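Phosphate ABC transporter, phosphate-binding protein (Clostridium perfringens, PDB 4Q8R) probably captures inorganic phosphate with high affinity outside the cell membrane and hands it to an ABC-type phosphate transporter. Local coordinates at residues G15-A20 / A238-I243; A77-A82 / Y172-Y177; V6-S11 / V32-N37. One frame throughout, in Å; residues are numbered along the deposited sequence.

How the interactions relate
Interaction 1 brings the tail after helix 231-239 against the start of helix 15-28, and its centre lies about 10 Å from that of interaction 2. Two probable hydrogen bonds couple them, I243 N to Y78 O (2.8 Å) and E240 O to S176 OG (2.9 Å). Interaction 3 lies at the other side of the same helix, its centre about 15 Å from that of interaction 1, with M18 SD touching I8 CD1 at 4.1 Å. Interactions 2 and 3 do not touch, but both belong to the same mixed sheet. The bound phosphate is met by S11 of interaction 3, while T12 and S13, just before helix 15-28, also hold it.

Interaction 1 (G15-A20 / A238-I243); sequences GPVMEA and AKEHLI. With ZN (zinc ion), chain C.
The carbonyl oxygen P16 O is gripped by two hydrogen bonds: A20 N, one helical turn on, donates to it at 3.1 Å, and a water donates from 2.9 Å. The same water gives its second hydrogen, over a longer 3.3 Å, to E240 OE2, so a single solvent molecule ties the first turn of helix 15-28 to the segment that follows helix 231-239. It stands between two acceptors that, with the glutamate ionised, could not bond each other. No direct hydrogen bond joins 15-20 to 238-243.

E240 lies against the helix with its aliphatic part as much as with its charge. Its CG is anti to the carbonyl carbon and its chain bends at chi2 (-68°), which spreads the carboxylate over two small side chains: OE1 meets P16 CB at 3.7 Å and OE2 meets A20 CB. Deeper in, E240 CG packs obliquely on V17 CG2 at 3.9 Å. V17 holds CG1 in the crowded position between backbone N and carbonyl carbon (chi1 72°), and this methyl touches L242 CD1 at 3.6 Å. Branched, apolar V17 and L242 suit this buried layer, which I236 and V237 extend.

H241 takes no part in the contact with helix 15-28 and binds a zinc ion through NE2 at 2.3 Å. Its positive phi lets the backbone reverse toward strand 71-86, where I243 bonds to Y78. H241 N bonds to A238 O and L242 N to V237 O, the Schellman motif that ends helix 231-239.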
ATOM      1  N   GLY A  15      -3.898  -3.881   5.771  1.00 28.76           N
ATOM      2  CA  GLY A  15      -3.984  -4.730   6.950  1.00 30.31           C
ATOM      3  C   GLY A  15      -3.971  -3.976   8.305  1.00 29.27           C
ATOM      4  O   GLY A  15      -4.849  -4.239   9.133  1.00 30.04           O
ATOM      5  N   PRO A  16      -3.020  -3.015   8.517  1.00 28.87           N
ATOM      6  CA  PRO A  16      -2.967  -2.381   9.834  1.00 29.93           C
ATOM      7  C   PRO A  16      -4.283  -1.643  10.117  1.00 27.18           C
ATOM      8  O   PRO A  16      -4.861  -1.809  11.207  1.00 31.82           O
ATOM      9  CB  PRO A  16      -1.793  -1.410   9.702  1.00 30.74           C
ATOM     10  CG  PRO A  16      -0.825  -2.229   8.820  1.00 33.29           C
ATOM     11  CD  PRO A  16      -1.757  -2.809   7.777  1.00 31.79           C
ATOM     12  N   VAL A  17      -4.791  -0.893   9.148  1.00 27.67           N
ATOM     13  CA  VAL A  17      -6.052  -0.152   9.403  1.00 27.80           C
ATOM     14  C   VAL A  17      -7.258  -1.042   9.527  1.00 27.34           C
ATOM     15  O   VAL A  17      -8.141  -0.804  10.367  1.00 28.53           O
ATOM     16  CB  VAL A  17      -6.273   1.004   8.403  1.00 25.72           C
ATOM     17  CG1 VAL A  17      -6.644   0.571   6.989  1.00 26.11           C
ATOM     18  CG2 VAL A  17      -7.335   1.987   8.933  1.00 27.40           C
ATOM     19  N   MET A  18      -7.344  -2.078   8.705  1.00 26.55           N
ATOM     20  CA  MET A  18      -8.424  -2.992   8.847  1.00 25.29           C
ATOM     21  C   MET A  18      -8.461  -3.690  10.196  1.00 28.10           C
ATOM     22  O   MET A  18      -9.572  -3.880  10.807  1.00 27.88           O
ATOM     23  CB  MET A  18      -8.349  -4.071   7.716  1.00 24.19           C
ATOM     24  CG  MET A  18      -9.692  -4.810   7.524  1.00 29.84           C
ATOM     25  SD  MET A  18     -11.060  -3.737   6.971  1.00 33.66           S
ATOM     26  CE  MET A  18     -10.533  -3.140   5.433  1.00 34.36           C
ATOM     27  N   GLU A  19      -7.285  -4.060  10.741  1.00 28.95           N
ATOM     28  CA  GLU A  19      -7.230  -4.673  12.079  1.00 30.69           C
ATOM     29  C   GLU A  19      -7.727  -3.638  13.147  1.00 28.08           C
ATOM     30  O   GLU A  19      -8.504  -3.972  14.065  1.00 28.62           O
ATOM     31  CB  GLU A  19      -5.815  -5.095  12.479  1.00 30.33           C
ATOM     32  CG  GLU A  19      -5.192  -6.210  11.605  1.00 36.67           C
ATOM     33  CD  GLU A  19      -3.739  -6.526  11.991  1.00 46.37           C
ATOM     34  OE1 GLU A  19      -3.185  -5.938  12.981  1.00 46.84           O
ATOM     35  OE2 GLU A  19      -3.168  -7.384  11.316  1.00 49.80           O
ATOM     36  N   ALA A  20      -7.298  -2.396  13.010  1.00 27.94           N
ATOM     37  CA  ALA A  20      -7.721  -1.343  13.964  1.00 31.66           C
ATOM     38  C   ALA A  20      -9.215  -1.122  13.876  1.00 29.58           C
ATOM     39  O   ALA A  20      -9.922  -0.945  14.917  1.00 30.36           O
ATOM     40  CB  ALA A  20      -6.960  -0.060  13.664  1.00 31.14           C
ATOM     41  N   ALA A 238      -7.265   7.978   9.824  1.00 32.73           N
ATOM     42  CA  ALA A 238      -6.271   9.075  10.032  1.00 31.39           C
ATOM     43  C   ALA A 238      -5.149   8.640  10.973  1.00 34.67           C
ATOM     44  O   ALA A 238      -3.980   9.017  10.749  1.00 36.04           O
ATOM     45  CB  ALA A 238      -6.923  10.343  10.594  1.00 32.63           C
ATOM     46  N   LYS A 239      -5.493   7.912  12.048  1.00 34.98           N
ATOM     47  CA  LYS A 239      -4.477   7.474  13.051  1.00 33.57           C
ATOM     48  C   LYS A 239      -3.432   6.488  12.476  1.00 33.62           C
ATOM     49  O   LYS A 239      -2.324   6.377  12.997  1.00 35.77           O
ATOM     50  CB  LYS A 239      -5.124   6.940  14.346  1.00 35.26           C
ATOM     51  CG  LYS A 239      -5.638   8.077  15.219  1.00 43.87           C
ATOM     52  CD  LYS A 239      -6.585   7.581  16.321  1.00 66.27           C
ATOM     53  CE  LYS A 239      -5.853   6.764  17.379  1.00 68.94           C
ATOM     54  NZ  LYS A 239      -6.328   7.125  18.761  1.00 74.45           N
ATOM     55  N   GLU A 240      -3.828   5.776  11.431  1.00 32.23           N
ATOM     56  CA  GLU A 240      -2.951   4.828  10.715  1.00 27.58           C
ATOM     57  C   GLU A 240      -2.167   5.527   9.583  1.00 31.19           C
ATOM     58  O   GLU A 240      -1.659   4.851   8.692  1.00 32.69           O
ATOM     59  CB  GLU A 240      -3.796   3.657  10.209  1.00 32.52           C
ATOM     60  CG  GLU A 240      -4.425   2.864  11.313  1.00 38.37           C
ATOM     61  CD  GLU A 240      -3.444   2.092  12.167  1.00 39.36           C
ATOM     62  OE1 GLU A 240      -2.414   1.683  11.659  1.00 42.69           O
ATOM     63  OE2 GLU A 240      -3.733   1.829  13.346  1.00 43.68           O
ATOM     64  N   HIS A 241      -2.043   6.863   9.643  1.00 33.01           N
ATOM     65  CA  HIS A 241      -1.328   7.682   8.658  1.00 33.26           C
ATOM     66  C   HIS A 241      -1.897   7.650   7.231  1.00 31.42           C
ATOM     67  O   HIS A 241      -1.220   7.892   6.255  1.00 33.52           O
ATOM     68  CB  HIS A 241       0.131   7.268   8.635  1.00 38.42           C
ATOM     69  CG  HIS A 241       0.712   7.103   9.997  1.00 44.81           C
ATOM     70  ND1 HIS A 241       0.765   8.149  10.903  1.00 47.15           N
ATOM     71  CD2 HIS A 241       1.221   6.027  10.637  1.00 51.59           C
ATOM     72  CE1 HIS A 241       1.308   7.727  12.033  1.00 53.68           C
ATOM     73  NE2 HIS A 241       1.603   6.444  11.894  1.00 55.64           N
ATOM     74  N   LEU A 242      -3.195   7.437   7.151  1.00 30.96           N
ATOM     75  CA  LEU A 242      -3.934   7.495   5.912  1.00 32.87           C
ATOM     76  C   LEU A 242      -4.671   8.794   5.722  1.00 33.65           C
ATOM     77  O   LEU A 242      -4.720   9.633   6.635  1.00 36.41           O
ATOM     78  CB  LEU A 242      -4.890   6.343   5.870  1.00 29.26           C
ATOM     79  CG  LEU A 242      -4.292   4.951   6.168  1.00 25.84           C
ATOM     80  CD1 LEU A 242      -5.385   3.892   6.151  1.00 27.59           C
ATOM     81  CD2 LEU A 242      -3.165   4.570   5.184  1.00 27.42           C
ATOM     82  N   ILE A 243      -5.296   8.950   4.581  1.00 34.12           N
ATOM     83  CA  ILE A 243      -6.056  10.140   4.247  1.00 35.65           C
ATOM     84  C   ILE A 243      -7.539   9.808   4.250  1.00 34.98           C
ATOM     85  O   ILE A 243      -7.974   8.855   3.612  1.00 34.22           O
ATOM     86  CB  ILE A 243      -5.657  10.675   2.865  1.00 37.19           C
ATOM     87  CG1 ILE A 243      -4.207  11.179   2.855  1.00 36.05           C
ATOM     88  CG2 ILE A 243      -6.597  11.767   2.395  1.00 37.83           C
ATOM     89  CD1 ILE A 243      -3.175  10.070   2.859  1.00 38.04           C
TER
HETATM   90 ZN    ZN C 302       2.085   4.888  13.542  1.00 94.81          ZN
HETATM   91  O   HOH W   1      -3.199  -1.378  13.550  1.00 60.10           O

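Interaction 2 (A77-A82 / Y172-Y177); sequences AYDGIA and YISFSY
An antiparallel strand pair, part of the mixed sheet of this periplasmic-binding-protein fold, runs here from a tight two-strand register into a 3-10 turn. The tight part has two halves, the A82-I173 pair and the fit of F175 on G80. In the first, a hydrogen-bonded pair, A82 N reaches I173 O at 2.8 Å and I173 N returns a bond to A82 O, both donors lying in the acceptor's carbonyl plane. Beside them I81 CG2 rests alongside Y172 CB, 3.8 Å away; Y172 OH finds its partner elsewhere, at R125 N.

In the second, F175 lays one ring face over G80 CA, 3.5 Å from the ring centroid and only 7° off its normal, a CH-pi contact. A CB on residue 80 would collide with F175 CZ, so glycine alone lets the ring lie this low. The backbone F175 N also bonds to G80 O at 3.0 Å, but from 34° above the carbonyl plane, where the chain passes from strand into the 3-10 segment 175-177. A82 sits at the ring edge with its backbone, CA in the ring plane, and its CB is 3.9 Å from F175 CD1.

A last bond closes the tight part: D79, whose OD2 forms a salt bridge with R206, receives the hydroxyl of S174 on the syn lone pair of OD1, at 2.8 Å from S174 OG. Beyond it the contact loosens. S176 is partly exposed, barely meets 77-82, and gives its hydroxyl to E240 O. Its backbone completes an ST turn, S176 N donating to S174 OG, which stands anti to its own backbone N.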
ATOM      1  N   ALA A  77     -10.239   4.875   2.320  1.00 29.26           N
ATOM      2  CA  ALA A  77      -9.088   5.751   2.634  1.00 30.79           C
ATOM      3  C   ALA A  77      -8.339   6.045   1.341  1.00 29.00           C
ATOM      4  O   ALA A  77      -8.536   5.348   0.324  1.00 30.96           O
ATOM      5  CB  ALA A  77      -8.154   5.135   3.653  1.00 31.81           C
ATOM      6  N   TYR A  78      -7.493   7.073   1.387  1.00 32.72           N
ATOM      7  CA  TYR A  78      -6.427   7.226   0.384  1.00 31.77           C
ATOM      8  C   TYR A  78      -5.124   7.026   1.134  1.00 27.16           C
ATOM      9  O   TYR A  78      -5.068   7.178   2.363  1.00 30.29           O
ATOM     10  CB  TYR A  78      -6.568   8.552  -0.373  1.00 35.13           C
ATOM     11  CG  TYR A  78      -6.466   8.494  -1.832  1.00 44.85           C
ATOM     12  CD1 TYR A  78      -7.541   8.056  -2.631  1.00 49.31           C
ATOM     13  CD2 TYR A  78      -5.245   8.882  -2.478  1.00 57.83           C
ATOM     14  CE1 TYR A  78      -7.389   7.997  -4.029  1.00 57.52           C
ATOM     15  CE2 TYR A  78      -5.089   8.830  -3.856  1.00 50.82           C
ATOM     16  CZ  TYR A  78      -6.146   8.382  -4.637  1.00 64.73           C
ATOM     17  OH  TYR A  78      -5.944   8.308  -6.006  1.00 53.98           O
ATOM     18  N   ASP A  79      -4.087   6.630   0.409  1.00 27.44           N
ATOM     19  CA  ASP A  79      -2.837   6.210   0.989  1.00 26.93           C
ATOM     20  C   ASP A  79      -1.653   6.669   0.118  1.00 27.92           C
ATOM     21  O   ASP A  79      -1.618   6.414  -1.104  1.00 28.76           O
ATOM     22  CB  ASP A  79      -2.792   4.689   1.118  1.00 27.88           C
ATOM     23  CG  ASP A  79      -1.498   4.166   1.719  1.00 26.27           C
ATOM     24  OD1 ASP A  79      -1.095   4.534   2.835  1.00 28.21           O
ATOM     25  OD2 ASP A  79      -0.877   3.296   1.111  1.00 27.56           O
ATOM     26  N   GLY A  80      -0.671   7.293   0.747  1.00 26.87           N
ATOM     27  CA  GLY A  80       0.566   7.606   0.108  1.00 25.37           C
ATOM     28  C   GLY A  80       1.481   6.408   0.073  1.00 23.87           C
ATOM     29  O   GLY A  80       1.427   5.516   0.935  1.00 26.25           O
ATOM     30  N   ILE A  81       2.313   6.373  -0.958  1.00 24.41           N
ATOM     31  CA  ILE A  81       3.357   5.350  -1.039  1.00 24.90           C
ATOM     32  C   ILE A  81       4.698   6.122  -0.838  1.00 21.15           C
ATOM     33  O   ILE A  81       5.051   7.032  -1.619  1.00 24.67           O
ATOM     34  CB  ILE A  81       3.392   4.645  -2.372  1.00 22.18           C
ATOM     35  CG1 ILE A  81       2.042   3.895  -2.623  1.00 22.54           C
ATOM     36  CG2 ILE A  81       4.594   3.684  -2.445  1.00 23.53           C
ATOM     37  CD1 ILE A  81       1.920   3.324  -3.985  1.00 22.85           C
ATOM     38  N   ALA A  82       5.409   5.715   0.185  1.00 24.83           N
ATOM     39  CA  ALA A  82       6.733   6.233   0.495  1.00 23.72           C
ATOM     40  C   ALA A  82       7.797   5.384  -0.201  1.00 23.69           C
ATOM     41  O   ALA A  82       7.654   4.207  -0.363  1.00 24.21           O
ATOM     42  CB  ALA A  82       6.983   6.180   1.974  1.00 26.59           C
ATOM     43  N   TYR A 172       9.503   0.509  -1.495  1.00 21.31           N
ATOM     44  CA  TYR A 172       8.307   1.339  -1.447  1.00 20.57           C
ATOM     45  C   TYR A 172       7.270   0.663  -0.586  1.00 20.63           C
ATOM     46  O   TYR A 172       7.134  -0.535  -0.545  1.00 21.09           O
ATOM     47  CB  TYR A 172       7.803   1.643  -2.843  1.00 21.97           C
ATOM     48  CG  TYR A 172       7.634   0.404  -3.735  1.00 19.13           C
ATOM     49  CD1 TYR A 172       6.536  -0.463  -3.590  1.00 20.46           C
ATOM     50  CD2 TYR A 172       8.558   0.128  -4.754  1.00 19.88           C
ATOM     51  CE1 TYR A 172       6.375  -1.551  -4.454  1.00 20.88           C
ATOM     52  CE2 TYR A 172       8.411  -0.979  -5.558  1.00 20.47           C
ATOM     53  CZ  TYR A 172       7.347  -1.795  -5.395  1.00 19.71           C
ATOM     54  OH  TYR A 172       7.169  -2.888  -6.219  1.00 19.53           O
ATOM     55  N   ILE A 173       6.518   1.487   0.123  1.00 19.91           N
ATOM     56  CA  ILE A 173       5.605   0.985   1.120  1.00 21.23           C
ATOM     57  C   ILE A 173       4.574   2.021   1.484  1.00 20.92           C
ATOM     58  O   ILE A 173       4.827   3.215   1.403  1.00 23.04           O
ATOM     59  CB  ILE A 173       6.410   0.607   2.355  1.00 23.98           C
ATOM     60  CG1 ILE A 173       5.671  -0.345   3.255  1.00 22.99           C
ATOM     61  CG2 ILE A 173       6.874   1.858   3.164  1.00 24.46           C
ATOM     62  CD1 ILE A 173       6.524  -0.962   4.310  1.00 24.94           C
ATOM     63  N   SER A 174       3.385   1.580   1.875  1.00 21.81           N
ATOM     64  CA  SER A 174       2.344   2.479   2.394  1.00 20.35           C
ATOM     65  C   SER A 174       2.882   3.337   3.571  1.00 22.60           C
ATOM     66  O   SER A 174       3.622   2.839   4.421  1.00 22.31           O
ATOM     67  CB  SER A 174       1.197   1.628   2.925  1.00 23.18           C
ATOM     68  OG  SER A 174       0.326   2.362   3.773  1.00 24.55           O
ATOM     69  N   PHE A 175       2.435   4.580   3.627  1.00 22.67           N
ATOM     70  CA  PHE A 175       2.766   5.475   4.721  1.00 25.67           C
ATOM     71  C   PHE A 175       2.392   4.831   6.072  1.00 29.26           C
ATOM     72  O   PHE A 175       2.991   5.180   7.131  1.00 28.97           O
ATOM     73  CB  PHE A 175       1.938   6.738   4.618  1.00 25.89           C
ATOM     74  CG  PHE A 175       2.379   7.750   3.597  1.00 29.41           C
ATOM     75  CD1 PHE A 175       3.380   7.520   2.631  1.00 29.39           C
ATOM     76  CD2 PHE A 175       1.732   9.038   3.596  1.00 30.37           C
ATOM     77  CE1 PHE A 175       3.707   8.498   1.741  1.00 29.09           C
ATOM     78  CE2 PHE A 175       2.110  10.024   2.733  1.00 30.83           C
ATOM     79  CZ  PHE A 175       3.095   9.745   1.755  1.00 29.57           C
ATOM     80  N   SER A 176       1.368   3.945   6.065  1.00 26.00           N
ATOM     81  CA  SER A 176       0.902   3.252   7.250  1.00 28.58           C
ATOM     82  C   SER A 176       2.002   2.461   7.975  1.00 26.45           C
ATOM     83  O   SER A 176       1.931   2.169   9.156  1.00 31.10           O
ATOM     84  CB  SER A 176      -0.300   2.324   6.925  1.00 28.15           C
ATOM     85  OG  SER A 176      -1.031   2.114   8.052  1.00 38.12           O
ATOM     86  N   TYR A 177       3.030   2.063   7.208  1.00 25.26           N
ATOM     87  CA  TYR A 177       4.137   1.283   7.758  1.00 28.17           C
ATOM     88  C   TYR A 177       5.366   2.119   8.054  1.00 26.51           C
ATOM     89  O   TYR A 177       6.346   1.588   8.569  1.00 27.85           O
ATOM     90  CB  TYR A 177       4.567   0.195   6.774  1.00 23.51           C
ATOM     91  CG  TYR A 177       3.612  -0.989   6.706  1.00 24.66           C
ATOM     92  CD1 TYR A 177       2.366  -0.889   6.073  1.00 25.11           C
ATOM     93  CD2 TYR A 177       3.966  -2.199   7.296  1.00 24.88           C
ATOM     94  CE1 TYR A 177       1.514  -1.999   6.002  1.00 22.49           C
ATOM     95  CE2 TYR A 177       3.119  -3.278   7.262  1.00 25.28           C
ATOM     96  CZ  TYR A 177       1.898  -3.193   6.628  1.00 23.95           C
ATOM     97  OH  TYR A 177       1.180  -4.364   6.573  1.00 24.94           O
TER

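Interaction 3 (V6-S11 / V32-N37); sequences VSISGS and VSIEIN. With PO4 (phosphate ion), chain B.
Strands 6-10 and 34-37 lie parallel, 17° apart, as the two strands of a beta-alpha-beta unit whose crossover is helix 15-28, in the alpha/beta architecture of periplasmic binding proteins. Five backbone hydrogen bonds sew them together. V6 N to S33 O (2.7 Å) opens the series, E35 N to V6 O and I8 N to E35 O continue it, N37 N to I8 O follows, and G10 N to N37 O (3.0 Å) closes it. CA-H...O contacts fill the intervals, the shortest from S9 CA to N37 O at 3.2 Å.

Apolar contacts occupy the face that carries V6, I8, I34 and I36. I34 reaches across with both branches: CD1 lies 3.7 Å from V6 CB, while CG2 meets I8 CD1 at 3.5 Å. Beta-branched residues suit extended backbone and fill this layer, which F224 of helix 219-229 covers next to I8 and I34.

Polar side chains take the opposite face. E35 and N37 are exposed there, whereas S7 OG and S9 OG, on short side chains, bond to E54 N and S53 OG just before strand 55-58. Past the last bridge, G10 adopts backbone angles (phi 142°, psi -134°) at which a CB would jam against the preceding carbonyl. S41 and S59 help hold the phosphate ion, and S11 OG, anti to its backbone N, donates to phosphate O4 at 2.6 Å.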
ATOM      1  N   VAL A   6     -17.313 -12.465   9.300  1.00 28.58           N
ATOM      2  CA  VAL A   6     -17.064 -11.719   8.086  1.00 30.20           C
ATOM      3  C   VAL A   6     -15.611 -11.953   7.626  1.00 30.66           C
ATOM      4  O   VAL A   6     -14.681 -11.597   8.317  1.00 28.13           O
ATOM      5  CB  VAL A   6     -17.296 -10.190   8.218  1.00 28.49           C
ATOM      6  CG1 VAL A   6     -17.078  -9.481   6.859  1.00 31.34           C
ATOM      7  CG2 VAL A   6     -18.710  -9.870   8.675  1.00 32.09           C
ATOM      8  N   SER A   7     -15.445 -12.606   6.484  1.00 26.91           N
ATOM      9  CA  SER A   7     -14.135 -12.904   5.968  1.00 26.27           C
ATOM     10  C   SER A   7     -13.629 -11.834   5.016  1.00 25.56           C
ATOM     11  O   SER A   7     -14.280 -11.459   4.043  1.00 28.25           O
ATOM     12  CB  SER A   7     -14.157 -14.269   5.297  1.00 33.20           C
ATOM     13  OG  SER A   7     -15.031 -14.197   4.205  1.00 35.56           O
ATOM     14  N   ILE A   8     -12.433 -11.322   5.307  1.00 24.68           N
ATOM     15  CA  ILE A   8     -11.828 -10.289   4.511  1.00 23.54           C
ATOM     16  C   ILE A   8     -10.398 -10.683   4.167  1.00 23.07           C
ATOM     17  O   ILE A   8      -9.669 -11.131   5.037  1.00 25.03           O
ATOM     18  CB  ILE A   8     -11.782  -8.927   5.298  1.00 24.53           C
ATOM     19  CG1 ILE A   8     -13.167  -8.567   5.860  1.00 26.87           C
ATOM     20  CG2 ILE A   8     -11.189  -7.816   4.464  1.00 27.10           C
ATOM     21  CD1 ILE A   8     -13.174  -7.264   6.609  1.00 28.04           C
ATOM     22  N   SER A   9     -10.008 -10.543   2.923  1.00 22.79           N
ATOM     23  CA  SER A   9      -8.617 -10.803   2.546  1.00 21.09           C
ATOM     24  C   SER A   9      -8.138  -9.818   1.537  1.00 20.62           C
ATOM     25  O   SER A   9      -8.907  -9.206   0.788  1.00 20.98           O
ATOM     26  CB  SER A   9      -8.478 -12.251   2.021  1.00 22.02           C
ATOM     27  OG  SER A   9      -9.086 -12.445   0.781  1.00 22.96           O
ATOM     28  N   GLY A  10      -6.796  -9.654   1.493  1.00 19.40           N
ATOM     29  CA  GLY A  10      -6.158  -8.897   0.469  1.00 20.12           C
ATOM     30  C   GLY A  10      -4.974  -8.073   0.935  1.00 20.42           C
ATOM     31  O   GLY A  10      -4.116  -8.578   1.695  1.00 19.97           O
ATOM     32  N   SER A  11      -4.960  -6.840   0.506  1.00 20.10           N
ATOM     33  CA  SER A  11      -3.845  -5.918   0.627  1.00 20.39           C
ATOM     34  C   SER A  11      -3.119  -5.969   1.978  1.00 20.88           C
ATOM     35  O   SER A  11      -3.764  -5.796   3.042  1.00 20.87           O
ATOM     36  CB  SER A  11      -4.395  -4.511   0.407  1.00 20.82           C
ATOM     37  OG  SER A  11      -3.502  -3.481   0.750  1.00 20.35           O
ATOM     38  N   VAL A  32     -20.351  -9.757  16.176  1.00 40.60           N
ATOM     39  CA  VAL A  32     -19.718  -9.978  14.889  1.00 40.97           C
ATOM     40  C   VAL A  32     -18.206 -10.264  15.073  1.00 39.62           C
ATOM     41  O   VAL A  32     -17.543  -9.743  15.966  1.00 39.43           O
ATOM     42  CB  VAL A  32     -19.979  -8.789  13.931  1.00 41.50           C
ATOM     43  CG1 VAL A  32     -19.202  -8.937  12.624  1.00 41.45           C
ATOM     44  CG2 VAL A  32     -21.469  -8.660  13.619  1.00 42.09           C
ATOM     45  N   SER A  33     -17.696 -11.161  14.237  1.00 33.61           N
ATOM     46  CA  SER A  33     -16.269 -11.386  14.166  0.56 35.47           C
ATOM     47  C   SER A  33     -15.784 -11.119  12.745  1.00 34.67           C
ATOM     48  O   SER A  33     -16.420 -11.548  11.717  1.00 38.99           O
ATOM     49  CB  SER A  33     -15.926 -12.797  14.628  0.56 37.28           C
ATOM     50  OG  SER A  33     -16.477 -13.065  15.915  0.56 39.08           O
ATOM     51  N   ILE A  34     -14.678 -10.398  12.690  1.00 27.64           N
ATOM     52  CA  ILE A  34     -14.073 -10.017  11.441  1.00 27.20           C
ATOM     53  C   ILE A  34     -12.779 -10.804  11.309  1.00 28.29           C
ATOM     54  O   ILE A  34     -11.927 -10.750  12.194  1.00 28.95           O
ATOM     55  CB  ILE A  34     -13.667  -8.510  11.387  1.00 28.44           C
ATOM     56  CG1 ILE A  34     -14.857  -7.637  11.652  1.00 30.67           C
ATOM     57  CG2 ILE A  34     -13.102  -8.153  10.038  1.00 29.45           C
ATOM     58  CD1 ILE A  34     -15.973  -7.815  10.726  1.00 28.05           C
ATOM     59  N   GLU A  35     -12.634 -11.498  10.191  1.00 26.63           N
ATOM     60  CA  GLU A  35     -11.441 -12.377   9.922  1.00 24.60           C
ATOM     61  C   GLU A  35     -10.635 -11.705   8.794  1.00 22.40           C
ATOM     62  O   GLU A  35     -11.151 -11.523   7.714  1.00 27.87           O
ATOM     63  CB  GLU A  35     -11.854 -13.777   9.536  1.00 29.31           C
ATOM     64  CG  GLU A  35     -12.574 -14.520  10.667  1.00 38.30           C
ATOM     65  CD  GLU A  35     -13.418 -15.735  10.231  1.00 47.55           C
ATOM     66  OE1 GLU A  35     -14.025 -16.360  11.117  1.00 58.76           O
ATOM     67  OE2 GLU A  35     -13.485 -16.078   9.037  1.00 51.78           O
ATOM     68  N   ILE A  36      -9.370 -11.341   9.040  1.00 22.67           N
ATOM     69  CA  ILE A  36      -8.570 -10.601   8.116  1.00 21.15           C
ATOM     70  C   ILE A  36      -7.336 -11.418   7.742  1.00 22.84           C
ATOM     71  O   ILE A  36      -6.561 -11.788   8.634  1.00 24.08           O
ATOM     72  CB  ILE A  36      -8.076  -9.249   8.708  1.00 22.55           C
ATOM     73  CG1 ILE A  36      -9.289  -8.404   9.140  1.00 25.16           C
ATOM     74  CG2 ILE A  36      -7.224  -8.455   7.736  1.00 23.85           C
ATOM     75  CD1 ILE A  36      -8.979  -7.374  10.185  1.00 29.07           C
ATOM     76  N   ASN A  37      -7.150 -11.700   6.446  1.00 20.99           N
ATOM     77  CA  ASN A  37      -5.968 -12.410   5.941  1.00 18.79           C
ATOM     78  C   ASN A  37      -5.236 -11.545   4.931  1.00 21.07           C
ATOM     79  O   ASN A  37      -5.801 -11.118   3.928  1.00 22.26           O
ATOM     80  CB  ASN A  37      -6.485 -13.666   5.274  1.00 21.72           C
ATOM     81  CG  ASN A  37      -5.391 -14.630   4.969  1.00 30.63           C
ATOM     82  OD1 ASN A  37      -4.262 -14.532   5.497  1.00 31.88           O
ATOM     83  ND2 ASN A  37      -5.692 -15.562   4.069  1.00 30.14           N
TER
HETATM   84  P   PO4 B 301      -0.506  -4.663  -1.227  1.00 18.74           P
HETATM   85  O1  PO4 B 301      -1.501  -5.188  -2.275  1.00 19.76           O
HETATM   86  O2  PO4 B 301      -0.103  -5.751  -0.256  1.00 18.95           O
HETATM   87  O3  PO4 B 301       0.663  -3.971  -1.914  1.00 17.99           O
HETATM   88  O4  PO4 B 301      -1.236  -3.523  -0.441  1.00 19.61           O